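Local coordinates for protein ulvan Lyase-PL25 (Pseudoalteromonas sp. PLSV, PDB 5UAM) that degrades ulvan, the main cell-wall polysaccharide of green seaweeds, acting as a polysaccharide lyase of family PL25 with a beta-propeller fold, at residues 130-135 / 183-188; 218-223 / 238-243. One frame throughout, in Å; residues are numbered along the deposited sequence.

Contact 1 of 2, residues 130-135 / 183-188. With ZN (zinc ion), chain D; EDO (1,2-ethanediol), chain J; PO4 (phosphate ion), chain E.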
ATOM      1  N   LEU A 130       6.066  16.591  13.913  1.00 16.50           N
ATOM      2  CA  LEU A 130       6.429  15.190  14.025  1.00 15.03           C
ATOM      3  C   LEU A 130       7.282  14.713  12.869  1.00 16.66           C
ATOM      4  O   LEU A 130       7.533  13.504  12.753  1.00 18.40           O
ATOM      5  CB  LEU A 130       5.186  14.321  14.177  1.00 14.91           C
ATOM      6  CG  LEU A 130       4.404  14.521  15.471  1.00 15.40           C
ATOM      7  CD1 LEU A 130       3.138  13.704  15.415  1.00 16.28           C
ATOM      8  CD2 LEU A 130       5.222  14.120  16.685  1.00 17.54           C
ATOM      9  N   GLY A 131       7.791  15.626  12.056  1.00 15.94           N
ATOM     10  CA  GLY A 131       8.629  15.204  10.958  1.00 17.63           C
ATOM     11  C   GLY A 131       9.075  16.377  10.125  1.00 15.95           C
ATOM     12  O   GLY A 131       8.894  17.541  10.492  1.00 16.82           O
ATOM     13  N   ASN A 132       9.690  16.036   8.993  1.00 16.07           N
ATOM     14  CA  ASN A 132      10.059  17.008   7.972  1.00 16.78           C
ATOM     15  C   ASN A 132       9.004  16.992   6.865  1.00 15.69           C
ATOM     16  O   ASN A 132       7.983  16.305   6.948  1.00 15.89           O
ATOM     17  CB  ASN A 132      11.497  16.761   7.483  1.00 18.91           C
ATOM     18  CG  ASN A 132      11.673  15.438   6.733  1.00 19.84           C
ATOM     19  OD1 ASN A 132      10.899  14.513   6.880  1.00 18.35           O
ATOM     20  ND2 ASN A 132      12.716  15.371   5.912  1.00 24.19           N
ATOM     21  N   THR A 133       9.229  17.799   5.831  1.00 17.39           N
ATOM     22  CA  THR A 133       8.250  17.981   4.765  1.00 16.10           C
ATOM     23  C   THR A 133       8.910  17.764   3.410  1.00 15.82           C
ATOM     24  O   THR A 133      10.129  17.603   3.295  1.00 18.06           O
ATOM     25  CB  THR A 133       7.631  19.384   4.822  1.00 16.25           C
ATOM     26  OG1 THR A 133       8.626  20.371   4.541  1.00 18.48           O
ATOM     27  CG2 THR A 133       7.038  19.658   6.196  1.00 18.39           C
ATOM     28  N   HIS A 134       8.078  17.773   2.373  1.00 16.71           N
ATOM     29  CA  HIS A 134       8.560  17.667   1.000  1.00 16.38           C
ATOM     30  C   HIS A 134       7.633  18.492   0.118  1.00 15.22           C
ATOM     31  O   HIS A 134       7.829  19.710   0.011  1.00 17.81           O
ATOM     32  CB  HIS A 134       8.671  16.200   0.594  1.00 17.24           C
ATOM     33  CG  HIS A 134       9.228  15.985  -0.775  1.00 19.13           C
ATOM     34  ND1 HIS A 134      10.441  16.492  -1.185  1.00 23.30           N
ATOM     35  CD2 HIS A 134       8.717  15.319  -1.838  1.00 22.95           C
ATOM     36  CE1 HIS A 134      10.658  16.137  -2.441  1.00 24.53           C
ATOM     37  NE2 HIS A 134       9.634  15.415  -2.854  1.00 24.00           N
ATOM     38  N   HIS A 135       6.598  17.895  -0.470  1.00 15.19           N
ATOM     39  CA  HIS A 135       5.572  18.702  -1.130  1.00 17.10           C
ATOM     40  C   HIS A 135       4.265  17.936  -1.176  1.00 15.70           C
ATOM     41  O   HIS A 135       4.236  16.715  -1.049  1.00 15.36           O
ATOM     42  CB  HIS A 135       5.969  19.181  -2.528  1.00 22.69           C
ATOM     43  CG  HIS A 135       6.468  18.105  -3.430  1.00 20.95           C
ATOM     44  ND1 HIS A 135       7.636  18.241  -4.152  1.00 26.26           N
ATOM     45  CD2 HIS A 135       5.966  16.888  -3.748  1.00 23.86           C
ATOM     46  CE1 HIS A 135       7.827  17.155  -4.882  1.00 28.79           C
ATOM     47  NE2 HIS A 135       6.828  16.318  -4.657  1.00 23.85           N
ATOM     48  N   ALA A 183       7.857  13.714   5.527  1.00 14.65           N
ATOM     49  CA  ALA A 183       8.788  13.026   4.638  1.00 16.60           C
ATOM     50  C   ALA A 183       9.639  12.032   5.436  1.00 17.98           C
ATOM     51  O   ALA A 183       9.173  11.514   6.450  1.00 16.21           O
ATOM     52  CB  ALA A 183       9.601  14.062   3.865  1.00 17.98           C
ATOM     53  N   HIS A 184      10.861  11.704   4.991  1.00 18.50           N
ATOM     54  CA  HIS A 184      11.582  10.579   5.603  1.00 16.25           C
ATOM     55  C   HIS A 184      11.746  10.709   7.099  1.00 19.52           C
ATOM     56  O   HIS A 184      11.671   9.709   7.833  1.00 18.61           O
ATOM     57  CB  HIS A 184      12.979  10.465   5.041  1.00 19.04           C
ATOM     58  CG  HIS A 184      13.009   9.884   3.684  1.00 20.48           C
ATOM     59  ND1 HIS A 184      14.138   9.301   3.157  1.00 19.15           N
ATOM     60  CD2 HIS A 184      12.051   9.800   2.738  1.00 19.81           C
ATOM     61  CE1 HIS A 184      13.867   8.884   1.930  1.00 18.49           C
ATOM     62  NE2 HIS A 184      12.608   9.168   1.657  1.00 21.69           N
ATOM     63  N   ARG A 185      12.081  11.903   7.572  1.00 16.26           N
ATOM     64  CA  ARG A 185      12.537  12.058   8.939  1.00 18.26           C
ATOM     65  C   ARG A 185      11.327  12.441   9.782  1.00 17.70           C
ATOM     66  O   ARG A 185      11.213  13.539  10.328  1.00 18.49           O
ATOM     67  CB  ARG A 185      13.697  13.044   9.000  1.00 18.71           C
ATOM     68  CG  ARG A 185      14.899  12.479   8.248  1.00 20.40           C
ATOM     69  CD  ARG A 185      16.134  13.355   8.314  1.00 21.68           C
ATOM     70  NE  ARG A 185      17.301  12.602   7.879  1.00 23.43           N
ATOM     71  CZ  ARG A 185      18.551  13.021   8.005  1.00 23.89           C
ATOM     72  NH1 ARG A 185      18.814  14.203   8.560  1.00 26.22           N
ATOM     73  NH2 ARG A 185      19.540  12.249   7.587  1.00 25.36           N
ATOM     74  N   SER A 186      10.418  11.467   9.880  1.00 17.25           N
ATOM     75  CA  SER A 186       9.108  11.689  10.458  1.00 15.15           C
ATOM     76  C   SER A 186       8.642  10.441  11.182  1.00 13.99           C
ATOM     77  O   SER A 186       8.973   9.315  10.797  1.00 15.42           O
ATOM     78  CB  SER A 186       8.063  11.989   9.374  1.00 15.92           C
ATOM     79  OG  SER A 186       8.449  13.087   8.562  1.00 16.87           O
ATOM     80  N   ASP A 187       7.837  10.652  12.212  1.00 15.27           N
ATOM     81  CA  ASP A 187       7.174   9.523  12.847  1.00 13.86           C
ATOM     82  C   ASP A 187       6.090   8.966  11.932  1.00 13.74           C
ATOM     83  O   ASP A 187       5.537   9.664  11.080  1.00 14.91           O
ATOM     84  CB  ASP A 187       6.482   9.955  14.135  1.00 13.70           C
ATOM     85  CG  ASP A 187       7.441  10.325  15.274  1.00 15.95           C
ATOM     86  OD1 ASP A 187       8.690  10.363  15.126  1.00 16.93           O
ATOM     87  OD2 ASP A 187       6.894  10.609  16.366  1.00 18.26           O
ATOM     88  N   TRP A 188       5.772   7.689  12.121  1.00 12.56           N
ATOM     89  CA  TRP A 188       4.541   7.108  11.591  1.00 12.04           C
ATOM     90  C   TRP A 188       3.473   7.200  12.662  1.00 13.77           C
ATOM     91  O   TRP A 188       3.761   7.011  13.851  1.00 13.59           O
ATOM     92  CB  TRP A 188       4.725   5.660  11.145  1.00 13.13           C
ATOM     93  CG  TRP A 188       5.428   5.574   9.830  1.00 13.40           C
ATOM     94  CD1 TRP A 188       6.724   5.907   9.587  1.00 15.75           C
ATOM     95  CD2 TRP A 188       4.870   5.189   8.580  1.00 14.18           C
ATOM     96  NE1 TRP A 188       7.017   5.734   8.262  1.00 16.26           N
ATOM     97  CE2 TRP A 188       5.902   5.278   7.625  1.00 12.37           C
ATOM     98  CE3 TRP A 188       3.606   4.761   8.177  1.00 14.61           C
ATOM     99  CZ2 TRP A 188       5.706   4.949   6.279  1.00 16.57           C
ATOM    100  CZ3 TRP A 188       3.417   4.430   6.795  1.00 16.42           C
ATOM    101  CH2 TRP A 188       4.464   4.530   5.903  1.00 14.66           C
TER
HETATM  102 ZN    ZN D 502      15.999   8.943   3.976  1.00 20.80          ZN
HETATM  103  C1  EDO J 508       8.955  13.508  17.004  1.00 28.70           C
HETATM  104  O1  EDO J 508       9.788  12.338  16.973  1.00 26.09           O
HETATM  105  C2  EDO J 508       9.728  14.671  17.614  1.00 28.93           C
HETATM  106  O2  EDO J 508      10.904  14.913  16.833  1.00 26.49           O
HETATM  107  P   PO4 E 503       9.748   8.495  -0.134  1.00 17.21           P
HETATM  108  O1  PO4 E 503      11.177   8.906  -0.427  1.00 23.07           O
HETATM  109  O2  PO4 E 503       9.692   7.642   1.066  1.00 16.54           O
HETATM  110  O3  PO4 E 503       9.302   7.717  -1.349  1.00 22.87           O
HETATM  111  O4  PO4 E 503       8.935   9.766   0.092  1.00 20.10           O
HETATM  112  O   HOH W   1      12.769  13.459   3.473  1.00 23.60           O
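The loop that delivers His184 to the zinc site, residues 183-188, lies against residues 130-135 of another inter-strand loop, and Asn132 makes the central link. Its OD1 accepts the backbone N-H of Arg185 at 2.9 Å from Arg185 N; the N-H···O angle is 138° and the donor stands above the amide plane. A chi1 of 66° sets Asn132 CG in the crowded position between backbone N and carbonyl carbon. On the backbone, Asn132 O takes Ala183 N at 3.0 Å, and Ala183 CB packs against Asn132 OD1, Thr133 O and His134 CB. A water accepts from both Asn132 ND2 and His184 N, so the amide is linked to His184 through the water.

Arg185 is the centre of an inverse gamma turn, marked by a weak Ser186 N to His184 O bond. Ser186 OG donates to Ala183 O at 2.7 Å, a bond that spans the turn, and also receives a weak bond from Asn132 N. Gly131 passes close by, its CA 3.1 Å from Arg185 O in a CA-H···O contact. Beyond the turn, Asp187 N donates to Leu130 O at 2.9 Å. The side chains of Leu130 and Asp187 cross at about a right angle, CD2 being 3.9 Å from OD2, while the carboxylate is bonded to His209 and Ser205.

His184 ND1 binds zinc at 2.1 Å. Its NE2 donates to O1 of a phosphate ion, probably from the crystallisation liquor, in the ring plane and with an N-H···O angle of 166°. That ion also bonds to His99, the assigned proton donor, and to Arg180, consistent with His184 lining the substrate site while serving the metal. Arg185 instead extends to a salt bridge with Asp244.

Contact 2 of 2, residues 218-223 / 238-243. With ZN (zinc ion), chain D; PO4 (phosphate ion), chain E.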
ATOM      1  N   VAL A 218      19.462   9.059  10.545  1.00 22.84           N
ATOM      2  CA  VAL A 218      18.234   9.196  11.317  1.00 24.27           C
ATOM      3  C   VAL A 218      17.435   7.912  11.152  1.00 22.15           C
ATOM      4  O   VAL A 218      17.370   7.347  10.053  1.00 22.04           O
ATOM      5  CB  VAL A 218      17.428  10.422  10.830  1.00 22.65           C
ATOM      6  CG1 VAL A 218      16.045  10.483  11.472  1.00 22.12           C
ATOM      7  CG2 VAL A 218      18.203  11.697  11.113  1.00 29.47           C
ATOM      8  N   ASP A 219      16.848   7.434  12.250  1.00 20.51           N
ATOM      9  CA  ASP A 219      15.925   6.311  12.169  1.00 20.14           C
ATOM     10  C   ASP A 219      14.694   6.729  11.369  1.00 18.13           C
ATOM     11  O   ASP A 219      14.069   7.753  11.656  1.00 19.22           O
ATOM     12  CB  ASP A 219      15.450   5.874  13.557  1.00 19.11           C
ATOM     13  CG  ASP A 219      16.540   5.274  14.430  1.00 19.92           C
ATOM     14  OD1 ASP A 219      17.573   4.755  13.940  1.00 21.36           O
ATOM     15  OD2 ASP A 219      16.318   5.301  15.661  1.00 22.03           O
ATOM     16  N   SER A 220      14.330   5.913  10.386  1.00 15.93           N
ATOM     17  CA  SER A 220      13.202   6.157   9.501  1.00 14.60           C
ATOM     18  C   SER A 220      12.565   4.812   9.197  1.00 15.28           C
ATOM     19  O   SER A 220      13.197   3.764   9.357  1.00 15.94           O
ATOM     20  CB  SER A 220      13.713   6.855   8.237  1.00 16.86           C
ATOM     21  OG  SER A 220      12.693   7.239   7.347  1.00 17.39           O
ATOM     22  N   TRP A 221      11.302   4.840   8.758  1.00 15.16           N
ATOM     23  CA  TRP A 221      10.520   3.609   8.676  1.00 14.24           C
ATOM     24  C   TRP A 221       9.588   3.608   7.471  1.00 13.26           C
ATOM     25  O   TRP A 221       9.217   4.654   6.948  1.00 14.30           O
ATOM     26  CB  TRP A 221       9.628   3.462   9.910  1.00 15.69           C
ATOM     27  CG  TRP A 221      10.372   3.466  11.203  1.00 13.85           C
ATOM     28  CD1 TRP A 221      10.562   4.536  12.064  1.00 15.89           C
ATOM     29  CD2 TRP A 221      11.009   2.342  11.818  1.00 13.74           C
ATOM     30  NE1 TRP A 221      11.276   4.126  13.159  1.00 16.15           N
ATOM     31  CE2 TRP A 221      11.566   2.788  13.035  1.00 14.17           C
ATOM     32  CE3 TRP A 221      11.158   0.997  11.460  1.00 15.55           C
ATOM     33  CZ2 TRP A 221      12.257   1.935  13.891  1.00 16.07           C
ATOM     34  CZ3 TRP A 221      11.852   0.153  12.305  1.00 15.95           C
ATOM     35  CH2 TRP A 221      12.394   0.620  13.508  1.00 16.64           C
ATOM     36  N   TYR A 222       9.151   2.396   7.109  1.00 13.47           N
ATOM     37  CA  TYR A 222       8.040   2.219   6.176  1.00 12.40           C
ATOM     38  C   TYR A 222       7.146   1.113   6.716  1.00 12.96           C
ATOM     39  O   TYR A 222       7.625   0.017   7.019  1.00 14.59           O
ATOM     40  CB  TYR A 222       8.540   1.829   4.777  1.00 13.99           C
ATOM     41  CG  TYR A 222       9.277   2.949   4.084  1.00 13.45           C
ATOM     42  CD1 TYR A 222      10.653   3.100   4.263  1.00 14.43           C
ATOM     43  CD2 TYR A 222       8.624   3.859   3.267  1.00 12.85           C
ATOM     44  CE1 TYR A 222      11.344   4.135   3.658  1.00 12.73           C
ATOM     45  CE2 TYR A 222       9.294   4.888   2.664  1.00 12.93           C
ATOM     46  CZ  TYR A 222      10.680   5.012   2.831  1.00 12.42           C
ATOM     47  OH  TYR A 222      11.365   6.043   2.234  1.00 15.52           O
ATOM     48  N   ALA A 223       5.852   1.396   6.835  1.00 12.50           N
ATOM     49  CA  ALA A 223       4.925   0.478   7.486  1.00 12.67           C
ATOM     50  C   ALA A 223       3.751   0.154   6.575  1.00 12.03           C
ATOM     51  O   ALA A 223       3.376   0.938   5.705  1.00 12.52           O
ATOM     52  CB  ALA A 223       4.388   1.086   8.797  1.00 13.78           C
ATOM     53  N   ASP A 238       9.565  -2.111   7.566  1.00 14.13           N
ATOM     54  CA  ASP A 238      11.018  -2.187   7.430  1.00 15.23           C
ATOM     55  C   ASP A 238      11.653  -0.872   7.867  1.00 14.67           C
ATOM     56  O   ASP A 238      10.982   0.150   8.048  1.00 14.57           O
ATOM     57  CB  ASP A 238      11.502  -2.666   6.034  1.00 14.48           C
ATOM     58  CG  ASP A 238      11.169  -1.716   4.872  1.00 15.87           C
ATOM     59  OD1 ASP A 238      10.196  -0.954   4.917  1.00 16.28           O
ATOM     60  OD2 ASP A 238      11.902  -1.782   3.847  1.00 16.71           O
ATOM     61  N   TYR A 239      12.962  -0.938   8.081  1.00 15.77           N
ATOM     62  CA  TYR A 239      13.739   0.178   8.607  1.00 15.46           C
ATOM     63  C   TYR A 239      14.552   0.845   7.505  1.00 15.47           C
ATOM     64  O   TYR A 239      15.244   0.165   6.744  1.00 17.20           O
ATOM     65  CB  TYR A 239      14.664  -0.310   9.711  1.00 16.43           C
ATOM     66  CG  TYR A 239      15.592   0.759  10.244  1.00 16.74           C
ATOM     67  CD1 TYR A 239      15.149   1.689  11.157  1.00 18.89           C
ATOM     68  CD2 TYR A 239      16.927   0.800   9.863  1.00 18.80           C
ATOM     69  CE1 TYR A 239      15.997   2.653  11.654  1.00 20.20           C
ATOM     70  CE2 TYR A 239      17.791   1.767  10.359  1.00 20.42           C
ATOM     71  CZ  TYR A 239      17.315   2.689  11.264  1.00 19.07           C
ATOM     72  OH  TYR A 239      18.172   3.639  11.755  1.00 20.98           O
ATOM     73  N   HIS A 240      14.479   2.169   7.442  1.00 17.05           N
ATOM     74  CA  HIS A 240      15.258   2.980   6.511  1.00 16.50           C
ATOM     75  C   HIS A 240      16.406   3.643   7.276  1.00 19.34           C
ATOM     76  O   HIS A 240      16.176   4.392   8.237  1.00 18.82           O
ATOM     77  CB  HIS A 240      14.339   4.013   5.848  1.00 15.91           C
ATOM     78  CG  HIS A 240      15.050   5.069   5.062  1.00 17.86           C
ATOM     79  ND1 HIS A 240      16.036   4.785   4.141  1.00 18.44           N
ATOM     80  CD2 HIS A 240      14.899   6.413   5.048  1.00 17.90           C
ATOM     81  CE1 HIS A 240      16.470   5.914   3.604  1.00 19.95           C
ATOM     82  NE2 HIS A 240      15.786   6.918   4.128  1.00 18.10           N
ATOM     83  N   VAL A 241      17.638   3.336   6.867  1.00 20.07           N
ATOM     84  CA  VAL A 241      18.832   4.044   7.330  1.00 21.02           C
ATOM     85  C   VAL A 241      18.850   5.358   6.560  1.00 22.19           C
ATOM     86  O   VAL A 241      19.239   5.387   5.391  1.00 22.87           O
ATOM     87  CB  VAL A 241      20.116   3.254   7.062  1.00 23.46           C
ATOM     88  CG1 VAL A 241      21.296   3.929   7.780  1.00 26.38           C
ATOM     89  CG2 VAL A 241      19.980   1.774   7.429  1.00 28.65           C
ATOM     90  N   CYS A 242      18.438   6.446   7.197  1.00 21.60           N
ATOM     91  CA  CYS A 242      18.280   7.715   6.499  1.00 22.46           C
ATOM     92  C   CYS A 242      19.549   8.534   6.721  1.00 24.73           C
ATOM     93  O   CYS A 242      19.685   9.290   7.689  1.00 22.91           O
ATOM     94  CB  CYS A 242      17.012   8.424   6.955  1.00 21.22           C
ATOM     95  SG  CYS A 242      16.645   9.879   5.959  1.00 22.04           S
ATOM     96  N   TRP A 243      20.490   8.388   5.794  1.00 22.78           N
ATOM     97  CA  TRP A 243      21.828   8.941   5.954  1.00 25.82           C
ATOM     98  C   TRP A 243      21.841  10.450   5.743  1.00 27.40           C
ATOM     99  O   TRP A 243      21.145  10.973   4.867  1.00 27.73           O
ATOM    100  CB  TRP A 243      22.767   8.320   4.919  1.00 26.61           C
ATOM    101  CG  TRP A 243      23.150   6.894   5.183  1.00 27.49           C
ATOM    102  CD1 TRP A 243      22.636   5.771   4.580  1.00 28.51           C
ATOM    103  CD2 TRP A 243      24.137   6.436   6.109  1.00 27.38           C
ATOM    104  NE1 TRP A 243      23.259   4.647   5.075  1.00 26.78           N
ATOM    105  CE2 TRP A 243      24.178   5.028   6.017  1.00 27.81           C
ATOM    106  CE3 TRP A 243      24.990   7.076   7.010  1.00 29.33           C
ATOM    107  CZ2 TRP A 243      25.053   4.256   6.787  1.00 29.92           C
ATOM    108  CZ3 TRP A 243      25.858   6.302   7.772  1.00 33.09           C
ATOM    109  CH2 TRP A 243      25.864   4.910   7.667  1.00 29.80           C
TER
HETATM  110 ZN    ZN D 502      15.999   8.943   3.976  1.00 20.80          ZN
HETATM  111  P   PO4 E 503       9.748   8.495  -0.134  1.00 17.21           P
HETATM  112  O1  PO4 E 503      11.177   8.906  -0.427  1.00 23.07           O
HETATM  113  O2  PO4 E 503       9.692   7.642   1.066  1.00 16.54           O
HETATM  114  O3  PO4 E 503       9.302   7.717  -1.349  1.00 22.87           O
HETATM  115  O4  PO4 E 503       8.935   9.766   0.092  1.00 20.10           O
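Asp219 OD1 is gripped twice: Tyr239 OH donates to it at 2.5 Å across the strand pair, and Arg287 adds a salt bridge. The tyrosine hydroxyl arrives on the anti side of the carboxylate, 19° out of its plane. Asp219 OD2 pairs with Lys210, so two cations flank this buried acid, which would be expected to favour its ionised form.

Tyr239 CG is anti to the backbone N (chi1 175°). The ring presents an edge to the face of Trp221 in a T-shaped stack: Tyr239 CD1 lies over that face, 3.8 Å from Trp221 CH2, and the planes stand at 73°. Asp219, Trp221 and Tyr239 share one face of an antiparallel hairpin. Val218-Cys242, Ser220-His240 and Tyr222-Asp238 are its hydrogen-bonded pairs; His240 N to Ser220 O, at 2.8 Å, contrasts with the weak return bond from Ser220 N.

The opposite face carries the metal ligands. His240 NE2 binds zinc at 2.0 Å and Cys242 SG at 2.3 Å, their alternate spacing on the strand placing both on one side; His184 and His254 complete the site. Ser220 OG, hydrogen-bonded to His184 O, lies at the edge of the His240 ring, 3.3 Å from CD2, and Glu257 O accepts from His240 ND1. Tyr222 runs beside His240, pointing the same way, and Tyr222 OH donates to phosphate O2 at 2.6 Å, consistent with its assigned role in substrate binding.

Strand 204-211 flanks this hairpin beside 217-227 and strand 258-267 beside 232-243, while helix 287-293 packs on the Trp221 and Tyr239 face.

In the fold
From the N terminus, the chain first reaches residues 130-135, between strands 112-116 and 139-143. Contact 1 closes after 47 intervening residues, tying this loop to the one between strands 175-180 and 188-193, and so joining two successive sheets of the propeller. Contact 2 opens later and spans just 14 residues, within the hairpin of strands 217-227 and 232-243. The two are in series, neither nested nor crossed, yet their centres lie 11 Å apart. Zinc bridges them, as do probable hydrogen bonds from Ser220 OG to His184 O (2.7 Å) and from Trp188 NE1 to Trp221 O (2.8 Å). The bound phosphate also touches both.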